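Local coordinates for protein ulvan Lyase-PL25 (Pseudoalteromonas sp. PLSV, PDB 5UAM) that degrades ulvan, the sulfated cell-wall polysaccharide of green seaweeds, as a polysaccharide lyase of family 25 built on a beta-propeller fold, at residues Asp364-Val367 and Ile373-Leu376; Leu387-Ser392 and Ser416-Asp421; Lys95-Gly100 and Thr133-Asn138. One frame throughout, in Å; residues are numbered along the deposited sequence.

Interaction 1 (Asp364-Val367 and Ile373-Leu376); sequences DFMV and IRYL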
loop_
_atom_site.group_PDB
_atom_site.type_symbol
_atom_site.label_atom_id
_atom_site.label_comp_id
_atom_site.label_asym_id
_atom_site.label_seq_id
_atom_site.Cartn_x
_atom_site.Cartn_y
_atom_site.Cartn_z
ATOM N N ASP A 364 2.176 -7.458 6.365
ATOM C CA ASP A 364 0.773 -7.195 6.672
ATOM C C ASP A 364 0.310 -8.261 7.653
ATOM O O ASP A 364 0.967 -9.294 7.851
ATOM C CB ASP A 364 -0.072 -7.206 5.389
ATOM C CG ASP A 364 -1.424 -6.506 5.517
ATOM O OD1 ASP A 364 -1.718 -5.863 6.557
ATOM O OD2 ASP A 364 -2.194 -6.575 4.532
ATOM N N PHE A 365 -0.826 -8.016 8.307
ATOM C CA PHE A 365 -1.260 -8.910 9.365
ATOM C C PHE A 365 -2.758 -9.129 9.291
ATOM O O PHE A 365 -3.502 -8.370 8.666
ATOM C CB PHE A 365 -0.891 -8.375 10.762
ATOM C CG PHE A 365 -1.631 -7.109 11.136
ATOM C CD1 PHE A 365 -1.170 -5.867 10.747
ATOM C CD2 PHE A 365 -2.807 -7.179 11.871
ATOM C CE1 PHE A 365 -1.886 -4.715 11.110
ATOM C CE2 PHE A 365 -3.500 -6.048 12.210
ATOM C CZ PHE A 365 -3.039 -4.829 11.842
ATOM N N MET A 366 -3.182 -10.200 9.939
ATOM C CA MET A 366 -4.578 -10.528 10.174
ATOM C C MET A 366 -4.785 -10.643 11.675
ATOM O O MET A 366 -3.901 -11.126 12.387
ATOM C CB MET A 366 -4.916 -11.865 9.525
ATOM C CG MET A 366 -4.752 -11.868 8.015
ATOM S SD MET A 366 -5.207 -13.433 7.276
ATOM C CE MET A 366 -4.325 -14.585 8.321
ATOM N N VAL A 367 -5.941 -10.224 12.146
ATOM C CA VAL A 367 -6.260 -10.269 13.562
ATOM C C VAL A 367 -7.686 -10.766 13.714
ATOM O O VAL A 367 -8.570 -10.403 12.929
ATOM C CB VAL A 367 -6.055 -8.892 14.225
ATOM C CG1 VAL A 367 -6.810 -7.798 13.473
ATOM C CG2 VAL A 367 -6.451 -8.940 15.678
ATOM N N ILE A 373 -2.863 -12.296 16.645
ATOM C CA ILE A 373 -2.411 -11.559 15.473
ATOM C C ILE A 373 -1.389 -12.397 14.718
ATOM O O ILE A 373 -0.489 -12.976 15.329
ATOM C CB ILE A 373 -1.762 -10.242 15.928
ATOM C CG1 ILE A 373 -2.746 -9.416 16.768
ATOM C CG2 ILE A 373 -1.250 -9.455 14.740
ATOM C CD1 ILE A 373 -2.117 -8.845 18.007
ATOM N N ARG A 374 -1.526 -12.458 13.394
ATOM C CA ARG A 374 -0.591 -13.179 12.533
ATOM C C ARG A 374 -0.083 -12.224 11.471
ATOM O O ARG A 374 -0.884 -11.620 10.753
ATOM C CB ARG A 374 -1.274 -14.319 11.769
ATOM C CG ARG A 374 -1.709 -15.527 12.536
ATOM C CD ARG A 374 -2.507 -16.421 11.582
ATOM N NE ARG A 374 -1.662 -17.280 10.766
ATOM C CZ ARG A 374 -1.979 -17.735 9.550
ATOM N NH1 ARG A 374 -3.112 -17.387 8.956
ATOM N NH2 ARG A 374 -1.145 -18.533 8.922
ATOM N N TYR A 375 1.233 -12.095 11.353
ATOM C CA TYR A 375 1.847 -11.355 10.261
ATOM C C TYR A 375 2.390 -12.327 9.235
ATOM O O TYR A 375 2.945 -13.371 9.592
ATOM C CB TYR A 375 3.043 -10.537 10.746
ATOM C CG TYR A 375 2.704 -9.174 11.296
ATOM C CD1 TYR A 375 2.249 -9.026 12.593
ATOM C CD2 TYR A 375 2.830 -8.040 10.514
ATOM C CE1 TYR A 375 1.925 -7.781 13.094
ATOM C CE2 TYR A 375 2.526 -6.786 11.001
ATOM C CZ TYR A 375 2.065 -6.657 12.291
ATOM O OH TYR A 375 1.756 -5.395 12.769
ATOM N N LEU A 376 2.253 -11.966 7.972
ATOM C CA LEU A 376 3.057 -12.564 6.915
ATOM C C LEU A 376 4.082 -11.486 6.569
ATOM O O LEU A 376 3.729 -10.417 6.046
ATOM C CB LEU A 376 2.186 -12.983 5.735
ATOM C CG LEU A 376 2.892 -13.750 4.623
ATOM C CD1 LEU A 376 3.693 -14.923 5.161
ATOM C CD2 LEU A 376 1.874 -14.266 3.603
#
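One face of the Tyr375 ring is occupied by Phe365: the CB of Phe365 stands 3.5 Å from the centroid of the Tyr375 ring and 2° off its normal, a CH-pi contact centred on the ring. The two ring planes are inclined at 39° and their centroids are 5.1 Å apart, an oblique pairing in which Phe365 CD1 comes 3.6 Å from Tyr375 OH. Phe365 CG sits between its own backbone N and carbonyl carbon (chi1 67°), which carries the ring out beside the phenol end of Tyr375, while Ile373 CG2 meets Phe365 CD2 obliquely at 4.0 Å. The rings of His310 and His339 each form an edge-to-face pair with Phe365.

The register accounts for this packing. Strands 362-367 and 373-381 form the hairpin that starts a four-stranded antiparallel propeller blade, and Phe365 and Tyr375 are a non-hydrogen-bonded pair, so their side chains emerge together on the face shared with Val367 and Ile373. On either side of them lie hydrogen-bonded pairs. Met366 N donates to Arg374 O (2.8 Å), and Arg374 N returns a bond to Met366 O (2.9 Å). In the other pair, Leu376 N donates to Asp364 O at 3.0 Å, whereas the return bond from Asp364 N to Leu376 O is weak.

On the other face Met366 lies alongside Arg374, which forms a salt bridge with Glu446, and the buried carboxylate of Asp364 is hydrogen-bonded by His310 and Ser308. The Phe365-Tyr375-Ile373 face is thus mostly aromatic and aliphatic, with the Tyr375 hydroxyl satisfied by His339 ND1; the opposite one mixes the partnered charges of Asp364 and Arg374 with apolar Met366 and Leu376, and the bonds to Asp364 probably ease the cost of burying its charge.

Interaction 2 (Leu387-Ser392 and Ser416-Asp421); sequences LSWWQS and SAFIKD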
loop_
_atom_site.group_PDB
_atom_site.type_symbol
_atom_site.label_atom_id
_atom_site.label_comp_id
_atom_site.label_asym_id
_atom_site.label_seq_id
_atom_site.Cartn_x
_atom_site.Cartn_y
_atom_site.Cartn_z
ATOM N N LEU A 387 10.003 -15.034 3.567
ATOM C CA LEU A 387 8.617 -14.621 3.790
ATOM C C LEU A 387 7.993 -15.682 4.687
ATOM O O LEU A 387 7.882 -16.848 4.281
ATOM C CB LEU A 387 7.838 -14.492 2.472
ATOM C CG LEU A 387 6.389 -14.026 2.602
ATOM C CD1 LEU A 387 6.343 -12.604 3.100
ATOM C CD2 LEU A 387 5.703 -14.094 1.273
ATOM N N SER A 388 7.631 -15.310 5.917
ATOM C CA SER A 388 7.161 -16.301 6.868
ATOM C C SER A 388 6.069 -15.715 7.754
ATOM O O SER A 388 5.929 -14.499 7.881
ATOM C CB SER A 388 8.301 -16.848 7.716
ATOM O OG SER A 388 8.907 -15.809 8.465
ATOM N N TRP A 389 5.295 -16.621 8.338
ATOM C CA TRP A 389 4.232 -16.260 9.265
ATOM C C TRP A 389 4.794 -16.095 10.672
ATOM O O TRP A 389 5.587 -16.916 11.142
ATOM C CB TRP A 389 3.179 -17.364 9.298
ATOM C CG TRP A 389 2.323 -17.444 8.051
ATOM C CD1 TRP A 389 2.474 -18.300 7.012
ATOM C CD2 TRP A 389 1.201 -16.611 7.725
ATOM N NE1 TRP A 389 1.506 -18.060 6.054
ATOM C CE2 TRP A 389 0.706 -17.041 6.481
ATOM C CE3 TRP A 389 0.552 -15.570 8.385
ATOM C CZ2 TRP A 389 -0.404 -16.454 5.874
ATOM C CZ3 TRP A 389 -0.557 -14.985 7.776
ATOM C CH2 TRP A 389 -1.017 -15.436 6.535
ATOM N N TRP A 390 4.365 -15.035 11.352
ATOM C CA TRP A 390 4.716 -14.777 12.745
ATOM C C TRP A 390 3.433 -14.601 13.542
ATOM O O TRP A 390 2.574 -13.795 13.164
ATOM C CB TRP A 390 5.577 -13.517 12.845
ATOM C CG TRP A 390 6.940 -13.728 12.257
ATOM C CD1 TRP A 390 7.251 -13.838 10.936
ATOM C CD2 TRP A 390 8.164 -13.873 12.976
ATOM N NE1 TRP A 390 8.595 -14.039 10.786
ATOM C CE2 TRP A 390 9.188 -14.067 12.018
ATOM C CE3 TRP A 390 8.502 -13.851 14.329
ATOM C CZ2 TRP A 390 10.518 -14.249 12.377
ATOM C CZ3 TRP A 390 9.827 -14.044 14.688
ATOM C CH2 TRP A 390 10.820 -14.238 13.713
ATOM N N GLN A 391 3.305 -15.348 14.637
ATOM C CA GLN A 391 2.059 -15.457 15.387
ATOM C C GLN A 391 2.248 -14.930 16.804
ATOM O O GLN A 391 3.198 -15.309 17.497
ATOM C CB GLN A 391 1.609 -16.917 15.457
ATOM C CG GLN A 391 0.437 -17.181 16.405
ATOM C CD GLN A 391 -0.901 -16.951 15.751
ATOM O OE1 GLN A 391 -1.259 -17.631 14.794
ATOM N NE2 GLN A 391 -1.664 -16.001 16.278
ATOM N N SER A 392 1.314 -14.100 17.244
ATOM C CA SER A 392 1.232 -13.679 18.631
ATOM C C SER A 392 -0.085 -14.162 19.209
ATOM O O SER A 392 -1.114 -14.155 18.525
ATOM C CB SER A 392 1.286 -12.155 18.752
ATOM O OG SER A 392 1.072 -11.743 20.101
ATOM N N SER A 416 2.958 -7.334 -1.455
ATOM C CA SER A 416 1.691 -6.621 -1.403
ATOM C C SER A 416 1.074 -6.714 -0.009
ATOM O O SER A 416 1.477 -7.515 0.835
ATOM C CB SER A 416 0.688 -7.223 -2.388
ATOM O OG SER A 416 0.260 -8.523 -1.997
ATOM N N ALA A 417 0.045 -5.908 0.200
ATOM C CA ALA A 417 -0.878 -6.162 1.292
ATOM C C ALA A 417 -1.623 -7.466 1.020
ATOM O O ALA A 417 -1.649 -7.976 -0.110
ATOM C CB ALA A 417 -1.881 -5.015 1.417
ATOM N N PHE A 418 -2.249 -8.020 2.053
ATOM C CA PHE A 418 -3.074 -9.192 1.832
ATOM C C PHE A 418 -4.136 -8.918 0.773
ATOM O O PHE A 418 -4.756 -7.843 0.747
ATOM C CB PHE A 418 -3.746 -9.646 3.117
ATOM C CG PHE A 418 -2.834 -10.372 4.079
ATOM C CD1 PHE A 418 -2.201 -11.541 3.705
ATOM C CD2 PHE A 418 -2.662 -9.921 5.389
ATOM C CE1 PHE A 418 -1.392 -12.214 4.594
ATOM C CE2 PHE A 418 -1.843 -10.593 6.269
ATOM C CZ PHE A 418 -1.220 -11.741 5.874
ATOM N N ILE A 419 -4.349 -9.919 -0.074
ATOM C CA ILE A 419 -5.343 -9.875 -1.138
ATOM C C ILE A 419 -6.737 -9.705 -0.572
ATOM O O ILE A 419 -7.113 -10.319 0.443
ATOM C CB ILE A 419 -5.200 -11.168 -1.949
ATOM C CG1 ILE A 419 -3.911 -11.032 -2.758
ATOM C CG2 ILE A 419 -6.405 -11.474 -2.830
ATOM C CD1 ILE A 419 -3.526 -12.249 -3.473
ATOM N N LYS A 420 -7.525 -8.851 -1.230
ATOM C CA LYS A 420 -8.891 -8.610 -0.798
ATOM C C LYS A 420 -9.706 -9.890 -0.897
ATOM O O LYS A 420 -9.750 -10.537 -1.941
ATOM C CB LYS A 420 -9.542 -7.502 -1.640
ATOM C CG LYS A 420 -11.042 -7.275 -1.330
ATOM C CD LYS A 420 -11.649 -6.166 -2.152
ATOM C CE LYS A 420 -13.170 -6.135 -2.017
ATOM N NZ LYS A 420 -13.600 -5.943 -0.612
ATOM N N ASP A 421 -10.387 -10.247 0.194
ATOM C CA ASP A 421 -11.222 -11.438 0.234
ATOM C C ASP A 421 -10.428 -12.706 -0.077
ATOM O O ASP A 421 -10.971 -13.685 -0.605
ATOM C CB ASP A 421 -12.440 -11.294 -0.667
ATOM C CG ASP A 421 -13.372 -10.202 -0.191
ATOM O OD1 ASP A 421 -13.547 -10.033 1.048
ATOM O OD2 ASP A 421 -13.956 -9.490 -1.035
#
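The backbones of Trp389 and Phe418 stay far apart, with 12.6 Å between their CA atoms, so the extended strand 387-392 and the irregular segment 416-421 meet through these two side chains alone. In the beta-propeller, Trp389 belongs to the third strand of one four-stranded blade, and Phe418 follows strand 412-415, an outermost strand of the next blade; the contact thus bridges adjacent blades.

Each ring spans part of the gap. In both residues the first torsion (chi1 -72° for Trp389, -76° for Phe418) turns CG away from the carbonyl carbon, and the ring ends come together between the segments. The six-membered ring of Trp389 and the ring of Phe418 are nearly parallel, with planes at 16°, but a centroid separation of 5.8 Å means that they are slid apart and barely overlap. What touches is the far rim of each, with Trp389 CH2 lying 3.8 Å from Phe418 CE1. This is dispersion contact over a small patch, 68 Å² summed over both sides, rather than a full stack.

Neighbours complete the packing. Leu376 and Met428 also touch Phe418, Arg374 makes a cation-pi interaction with Trp389, and the backbone N of Phe418 is hydrogen-bonded to Asp364 OD2, which helps fix where the phenylalanine leaves the loop. The loop that carries Phe418 is held at its start by Ser416, whose OG donates to Ala417 O at 2.7 Å and is also hydrogen-bonded with Leu429 N on strand 428-433. At the meeting point itself, Phe418 CZ lies 3.8 Å from both Trp389 CH2 and Trp389 CZ3.

Interaction 3 (Lys95-Gly100 and Thr133-Asn138); sequences KFDNHG and THHGAN. With PO4 (phosphate ion), chain E.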
loop_
_atom_site.group_PDB
_atom_site.type_symbol
_atom_site.label_atom_id
_atom_site.label_comp_id
_atom_site.label_asym_id
_atom_site.label_seq_id
_atom_site.Cartn_x
_atom_site.Cartn_y
_atom_site.Cartn_z
ATOM N N LYS A 95 16.329 5.286 -12.414
ATOM C CA LYS A 95 16.010 4.288 -13.431
ATOM C C LYS A 95 14.554 3.854 -13.334
ATOM O O LYS A 95 13.837 3.827 -14.344
ATOM C CB LYS A 95 16.935 3.076 -13.347
ATOM C CG LYS A 95 16.707 2.086 -14.483
ATOM C CD LYS A 95 17.668 0.897 -14.433
ATOM C CE LYS A 95 17.311 -0.153 -15.493
ATOM N NZ LYS A 95 17.997 -1.476 -15.277
ATOM N N PHE A 96 14.098 3.493 -12.130
ATOM C CA PHE A 96 12.709 3.101 -11.910
ATOM C C PHE A 96 12.111 3.932 -10.785
ATOM O O PHE A 96 12.720 4.095 -9.723
ATOM C CB PHE A 96 12.559 1.610 -11.593
ATOM C CG PHE A 96 12.872 0.722 -12.767
ATOM C CD1 PHE A 96 12.042 0.705 -13.877
ATOM C CD2 PHE A 96 14.012 -0.058 -12.783
ATOM C CE1 PHE A 96 12.343 -0.068 -14.973
ATOM C CE2 PHE A 96 14.305 -0.845 -13.882
ATOM C CZ PHE A 96 13.469 -0.852 -14.968
ATOM N N ASP A 97 10.914 4.455 -11.030
ATOM C CA ASP A 97 10.248 5.342 -10.089
ATOM C C ASP A 97 9.441 4.563 -9.057
ATOM O O ASP A 97 9.575 4.813 -7.853
ATOM C CB ASP A 97 9.352 6.320 -10.854
ATOM C CG ASP A 97 8.588 7.245 -9.935
ATOM O OD1 ASP A 97 7.714 6.760 -9.195
ATOM O OD2 ASP A 97 8.874 8.463 -9.968
ATOM N N ASN A 98 8.626 3.613 -9.513
ATOM C CA ASN A 98 7.885 2.639 -8.718
ATOM C C ASN A 98 6.622 3.183 -8.082
ATOM O O ASN A 98 5.828 2.387 -7.569
ATOM C CB ASN A 98 8.730 1.977 -7.618
ATOM C CG ASN A 98 9.968 1.331 -8.142
ATOM O OD1 ASN A 98 9.920 0.577 -9.117
ATOM N ND2 ASN A 98 11.094 1.640 -7.533
ATOM N N HIS A 99 6.372 4.484 -8.100
ATOM C CA HIS A 99 5.243 5.003 -7.339
ATOM C C HIS A 99 3.902 4.816 -8.029
ATOM O O HIS A 99 2.854 5.076 -7.405
ATOM C CB HIS A 99 5.438 6.475 -7.043
ATOM C CG HIS A 99 6.467 6.753 -6.006
ATOM N ND1 HIS A 99 7.809 6.501 -6.197
ATOM C CD2 HIS A 99 6.351 7.257 -4.755
ATOM C CE1 HIS A 99 8.478 6.851 -5.112
ATOM N NE2 HIS A 99 7.618 7.326 -4.225
ATOM N N GLY A 100 3.913 4.360 -9.269
ATOM C CA GLY A 100 2.708 4.144 -10.029
ATOM C C GLY A 100 2.380 2.690 -10.275
ATOM O O GLY A 100 1.572 2.387 -11.154
ATOM N N THR A 133 3.972 19.149 -7.314
ATOM C CA THR A 133 4.029 18.117 -8.343
ATOM C C THR A 133 5.425 17.512 -8.396
ATOM O O THR A 133 6.362 17.972 -7.736
ATOM C CB THR A 133 3.661 18.692 -9.718
ATOM O OG1 THR A 133 4.647 19.640 -10.133
ATOM C CG2 THR A 133 2.304 19.378 -9.672
ATOM N N HIS A 134 5.553 16.467 -9.208
ATOM C CA HIS A 134 6.844 15.827 -9.438
ATOM C C HIS A 134 6.862 15.325 -10.876
ATOM O O HIS A 134 7.175 16.107 -11.783
ATOM C CB HIS A 134 7.086 14.742 -8.392
ATOM C CG HIS A 134 8.419 14.076 -8.500
ATOM N ND1 HIS A 134 9.611 14.765 -8.486
ATOM C CD2 HIS A 134 8.740 12.767 -8.640
ATOM C CE1 HIS A 134 10.611 13.907 -8.600
ATOM N NE2 HIS A 134 10.109 12.689 -8.681
ATOM N N HIS A 135 6.484 14.074 -11.130
ATOM C CA HIS A 135 6.276 13.643 -12.512
ATOM C C HIS A 135 5.313 12.474 -12.548
ATOM O O HIS A 135 5.106 11.787 -11.551
ATOM C CB HIS A 135 7.571 13.303 -13.253
ATOM C CG HIS A 135 8.468 12.360 -12.527
ATOM N ND1 HIS A 135 9.815 12.612 -12.365
ATOM C CD2 HIS A 135 8.232 11.165 -11.934
ATOM C CE1 HIS A 135 10.371 11.608 -11.709
ATOM N NE2 HIS A 135 9.433 10.715 -11.436
ATOM N N GLY A 136 4.706 12.271 -13.716
ATOM C CA GLY A 136 3.845 11.130 -13.916
ATOM C C GLY A 136 2.416 11.406 -13.520
ATOM O O GLY A 136 2.089 11.486 -12.332
ATOM N N ALA A 137 1.555 11.511 -14.524
ATOM C CA ALA A 137 0.132 11.703 -14.303
ATOM C C ALA A 137 -0.506 10.418 -13.804
ATOM O O ALA A 137 -0.315 9.339 -14.389
ATOM C CB ALA A 137 -0.532 12.111 -15.613
ATOM N N ASN A 138 -1.297 10.545 -12.756
ATOM C CA ASN A 138 -2.051 9.421 -12.222
ATOM C C ASN A 138 -3.177 9.050 -13.182
ATOM O O ASN A 138 -3.877 9.918 -13.713
ATOM C CB ASN A 138 -2.593 9.784 -10.842
ATOM C CG ASN A 138 -2.726 8.584 -9.912
ATOM O OD1 ASN A 138 -1.946 7.618 -9.973
ATOM N ND2 ASN A 138 -3.711 8.661 -9.013
HETATM P P PO4 E . 7.739 10.142 -2.110
HETATM O O1 PO4 E . 8.996 10.954 -1.870
HETATM O O2 PO4 E . 6.796 10.311 -0.991
HETATM O O3 PO4 E . 8.203 8.707 -2.189
HETATM O O4 PO4 E . 7.104 10.637 -3.405
HETATM O O HOH W 1 11.504 9.915 -8.893
#
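In the active-site region of the lyase, two loops are joined by a His-carboxylate hydrogen bond: His135 NE2 donates to Asp97 OD2 at 2.7 Å. The side chains approach from opposite directions, a chi1 of 178° swinging the Asp97 carboxylate away from its own backbone N and out to His135. The carboxylate oxygen lies at the edge of the imidazole, close to its plane, whereas NE2 reaches OD2 on its anti side and the two planes are 65° apart. The ring of His135 is backed by its neighbour, His134 CD2 resting 3.5 Å above its centre.

OD2 has further partners. His119 ND1 also hydrogen-bonds to it, and a water donates to Asp97 OD2 at 3.2 Å while lying 3.1 Å from His134 NE2, thus linking the loops a second time. The other oxygen closes an Asx turn: His99 N meets Asp97 OD1 at 2.9 Å. His99 ND1 donates to Asp97 O at 3.0 Å, from above the carbonyl plane, and adds a weak bond to OD1.

These bonds set the ring of His99, the probable proton donor, with NE2 directed at a phosphate ion, probably from the crystallisation liquor. The phosphate O3 accepts a hydrogen bond from His99 NE2 (159°), and the ion is also held by His119, His184, Arg180 and Tyr222, all probable substrate-binding residues. With an alanine in place of Asp97, His135 and His119 would probably be left without their shared acceptor, and His99, deprived of the Asx turn, would be less firmly placed. Glu62 also holds this loop, its OE2 bonded to Asp97 N and its OE1 to Asn98 N.

Overall arrangement
Following the chain from the N terminus, interaction 3 comes first, its 32 intervening residues including strands 103-106 and 112-116, so that it joins the loop entering a blade to the loop between that blade's second and third strands. Interaction 1 then closes a hairpin whose connecting loop has five residues, and interaction 2 closes a longer excursion of 23 residues, through strands 400-408 and 412-415 into the next blade. All three run in series; none nests or crosses. Interactions 1 and 2 are nonetheless contiguous, since strands 373-381 and 384-392 are sheet neighbours: Tyr375 O lies 2.8 Å from Trp390 N. Interaction 3 lies across the chain's centre, about 30 Å from interaction 1 between centres.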